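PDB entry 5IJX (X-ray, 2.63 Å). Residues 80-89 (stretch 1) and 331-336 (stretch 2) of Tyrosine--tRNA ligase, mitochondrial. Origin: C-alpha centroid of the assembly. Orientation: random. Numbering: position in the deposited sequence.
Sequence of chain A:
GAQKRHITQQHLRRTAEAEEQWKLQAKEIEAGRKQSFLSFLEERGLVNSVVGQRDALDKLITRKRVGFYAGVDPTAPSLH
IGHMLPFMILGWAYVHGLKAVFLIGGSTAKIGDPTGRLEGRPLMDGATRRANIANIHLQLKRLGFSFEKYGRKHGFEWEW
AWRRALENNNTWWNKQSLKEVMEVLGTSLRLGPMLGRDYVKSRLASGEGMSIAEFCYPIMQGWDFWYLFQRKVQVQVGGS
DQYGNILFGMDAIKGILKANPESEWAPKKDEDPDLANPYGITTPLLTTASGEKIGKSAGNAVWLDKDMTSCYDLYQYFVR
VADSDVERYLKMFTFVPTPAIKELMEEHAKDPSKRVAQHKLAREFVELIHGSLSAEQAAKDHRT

Stretch 1 80-89: HIGHMLPFMI
Stretch 2 331-336: KMFTFV

Segments remote in sequence are often joined chiefly by apolar side chains, without a hydrogen bond between them, and residues 80-89 and 331-336 of mitochondrial tyrosine--tRNA ligase illustrate the principle. The contact covers 353 Å² of surface, both sides summed, and Leu85, Met88, Met332, Phe333 and Phe335 are all buried, which suits their apolar side chains. At the centre stands Leu85, whose CA-to-CB bond points sideways but whose m,t rotamer (chi1 -56°, chi2 -176°) wedges its methyl groups between Met332 and Phe333: Leu85 CD1 lies 3.3 Å from Met332 CE, and Leu85 CD2, 3.8 Å from the same Met332 CE, lies 3.6 Å from Phe333 CZ. The latter methyl sits over one face of the Phe333 ring, 4.0 Å from its centroid and 26° off the normal, a CH-pi contact that a branched aliphatic side chain makes well.

Both partners also start sideways and reach inward with their ends. Met332, a selenomethionine like Met84 and Met88, is m,t,p (-62°, 171°, 74°), an unbranched chain that can bring its terminal methyl to leucine. Phe333 has chi1 -70° and chi2 -99°. In register, Leu85 CA is 7.0 Å from Met332 CA and Met88 CA 7.0 Å from Phe333 CA, so the numbering rises in both stretches along the contact.

One helical turn after Leu85's neighbour Met84, Met88 points toward the second stretch and gives up the most area, 87 Å². Its m,m,m rotamer (-69°, -54°, -49°) folds the chain so that Met88 CE comes 3.3 Å from Phe335 CE1, approaching that ring obliquely. Phe335 has chi1 -80° and chi2 7°. The same methyl, Met88 CE, is 4.2 Å from Thr334 N, packing against backbone as well as ring.

Backbone conformation sets these positions. The chain is helical through Leu85 (-62/-51), Met88 (-48/-54) and Ile89 (-52/-55) and stays helical beyond, with Met88 N to Met84 O at 2.6 Å and Ile89 N to Leu85 O at 3.0 Å; Ile89 points away from the contact. Helical phi/psi angles are already present at Ile81 (-59/-23), and Met84 N bonds to Ile81 O at 2.9 Å. In the second stretch, Lys331 and Met332 are helical, Phe333 adopts -105/10, Thr334 extends to -144/166, and Phe335 returns to -100/7 before Val336 at -61/140.

Toward the polar margin, Met88 CG rests 3.3 Å from Met332 O, and Ile81 O lies at the edge of the Phe333 ring, 4.4 Å from Phe333 CE1. Ile81 itself points toward the second stretch (chi1 65°, chi2 178°). His80 is out of reach of the second stretch; its bonds are local, with His80 O accepting from His83 N at 3.1 Å and Gly82 N making a weak hydrogen bond to His80 ND1 at 3.2 Å.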

# COMPACT_ATOMS: atom_id res chain seq x y z
N HIS A 80 13.65 9.19 -25.85
CA HIS A 80 14.33 8.72 -27.04
C HIS A 80 13.28 8.18 -27.99
O HIS A 80 12.11 8.03 -27.64
CB HIS A 80 15.38 7.65 -26.70
CG HIS A 80 14.88 6.59 -25.76
ND1 HIS A 80 14.39 5.38 -26.19
CD2 HIS A 80 14.79 6.58 -24.41
CE1 HIS A 80 14.03 4.66 -25.15
NE2 HIS A 80 14.25 5.36 -24.06
N ILE A 81 13.71 7.88 -29.22
CA ILE A 81 12.76 7.42 -30.22
C ILE A 81 12.05 6.15 -29.76
O ILE A 81 10.93 5.88 -30.21
CB ILE A 81 13.46 7.23 -31.58
CG1 ILE A 81 14.50 6.10 -31.52
CG2 ILE A 81 14.12 8.54 -32.01
CD1 ILE A 81 15.19 5.82 -32.85
N GLY A 82 12.66 5.39 -28.85
CA GLY A 82 12.03 4.16 -28.39
C GLY A 82 10.64 4.37 -27.82
O GLY A 82 9.74 3.56 -28.04
N HIS A 83 10.46 5.46 -27.07
CA HIS A 83 9.16 5.75 -26.47
C HIS A 83 8.09 6.14 -27.48
O HIS A 83 6.92 6.25 -27.10
CB HIS A 83 9.28 6.88 -25.45
CG HIS A 83 10.23 6.61 -24.33
ND1 HIS A 83 9.97 5.71 -23.32
CD2 HIS A 83 11.44 7.14 -24.04
CE1 HIS A 83 10.98 5.69 -22.47
NE2 HIS A 83 11.89 6.55 -22.89
N MSE A 84 8.45 6.36 -28.74
CA MSE A 84 7.57 7.10 -29.64
C MSE A 84 6.38 6.32 -30.17
O MSE A 84 5.33 6.91 -30.43
CB MSE A 84 8.39 7.65 -30.82
CG MSE A 84 9.19 8.90 -30.47
SE MSE A 84 8.07 10.34 -29.76
CE MSE A 84 6.65 10.28 -31.10
N LEU A 85 6.51 5.00 -30.31
CA LEU A 85 5.43 4.23 -30.94
C LEU A 85 4.13 4.30 -30.14
O LEU A 85 3.09 4.59 -30.75
CB LEU A 85 5.87 2.79 -31.15
CG LEU A 85 7.15 2.61 -31.98
CD1 LEU A 85 7.38 1.12 -32.18
CD2 LEU A 85 7.07 3.34 -33.31
N PRO A 86 4.11 4.04 -28.83
CA PRO A 86 2.86 4.29 -28.09
C PRO A 86 2.33 5.68 -28.35
O PRO A 86 1.15 5.86 -28.67
CB PRO A 86 3.28 4.09 -26.63
CG PRO A 86 4.49 3.23 -26.68
CD PRO A 86 5.19 3.56 -27.96
N PHE A 87 3.20 6.69 -28.26
CA PHE A 87 2.77 8.06 -28.46
C PHE A 87 2.23 8.27 -29.86
O PHE A 87 1.21 8.95 -30.05
CB PHE A 87 3.93 9.01 -28.15
CG PHE A 87 4.35 8.98 -26.70
CD1 PHE A 87 3.43 8.72 -25.70
CD2 PHE A 87 5.67 9.21 -26.35
CE1 PHE A 87 3.81 8.69 -24.38
CE2 PHE A 87 6.06 9.19 -25.02
CZ PHE A 87 5.12 8.93 -24.04
N MSE A 88 2.88 7.69 -30.86
CA MSE A 88 2.34 7.72 -32.22
C MSE A 88 0.87 7.31 -32.14
O MSE A 88 -0.00 8.05 -32.60
CB MSE A 88 3.11 6.79 -33.16
CG MSE A 88 4.53 7.24 -33.48
SE MSE A 88 4.65 9.06 -34.18
CE MSE A 88 3.26 8.97 -35.54
N ILE A 89 0.60 6.15 -31.54
CA ILE A 89 -0.78 5.70 -31.39
C ILE A 89 -1.61 6.82 -30.76
O ILE A 89 -2.61 7.27 -31.33
CB ILE A 89 -0.85 4.39 -30.58
CG1 ILE A 89 -0.26 3.24 -31.41
CG2 ILE A 89 -2.30 4.09 -30.16
CD1 ILE A 89 -0.39 1.86 -30.78
N LYS A 331 5.50 3.89 -42.13
CA LYS A 331 4.14 3.72 -41.66
C LYS A 331 4.02 4.03 -40.17
O LYS A 331 2.99 4.54 -39.72
CB LYS A 331 3.65 2.30 -41.94
CG LYS A 331 3.59 1.93 -43.42
CD LYS A 331 2.70 0.71 -43.64
CE LYS A 331 3.45 -0.43 -44.32
NZ LYS A 331 2.64 -1.69 -44.33
N MSE A 332 5.06 3.73 -39.39
CA MSE A 332 4.97 3.84 -37.94
C MSE A 332 5.36 5.22 -37.41
O MSE A 332 4.79 5.68 -36.42
CB MSE A 332 5.86 2.77 -37.29
CG MSE A 332 5.45 1.34 -37.62
SE MSE A 332 6.74 -0.00 -37.00
CE MSE A 332 6.37 0.07 -35.10
N PHE A 333 6.31 5.89 -38.06
CA PHE A 333 6.89 7.11 -37.52
C PHE A 333 6.42 8.38 -38.21
O PHE A 333 6.98 9.45 -37.95
CB PHE A 333 8.42 7.03 -37.59
CG PHE A 333 9.03 6.04 -36.65
CD1 PHE A 333 9.58 6.45 -35.44
CD2 PHE A 333 9.07 4.69 -36.96
CE1 PHE A 333 10.14 5.54 -34.57
CE2 PHE A 333 9.63 3.77 -36.10
CZ PHE A 333 10.17 4.20 -34.90
N THR A 334 5.40 8.32 -39.07
CA THR A 334 4.93 9.50 -39.77
C THR A 334 3.42 9.45 -39.92
O THR A 334 2.78 8.41 -39.72
CB THR A 334 5.58 9.65 -41.15
OG1 THR A 334 5.04 8.67 -42.04
CG2 THR A 334 7.09 9.47 -41.07
N PHE A 335 2.84 10.59 -40.29
CA PHE A 335 1.42 10.71 -40.58
C PHE A 335 1.12 10.69 -42.08
O PHE A 335 -0.02 10.91 -42.48
CB PHE A 335 0.84 11.99 -39.97
CG PHE A 335 0.53 11.90 -38.50
CD1 PHE A 335 0.88 10.79 -37.75
CD2 PHE A 335 -0.14 12.94 -37.87
CE1 PHE A 335 0.58 10.73 -36.40
CE2 PHE A 335 -0.45 12.87 -36.52
CZ PHE A 335 -0.09 11.77 -35.79
N VAL A 336 2.13 10.43 -42.91
CA VAL A 336 1.88 10.46 -44.36
C VAL A 336 0.84 9.41 -44.70
O VAL A 336 0.88 8.29 -44.14
CB VAL A 336 3.18 10.23 -45.14
CG1 VAL A 336 4.26 11.22 -44.70
CG2 VAL A 336 3.67 8.81 -44.97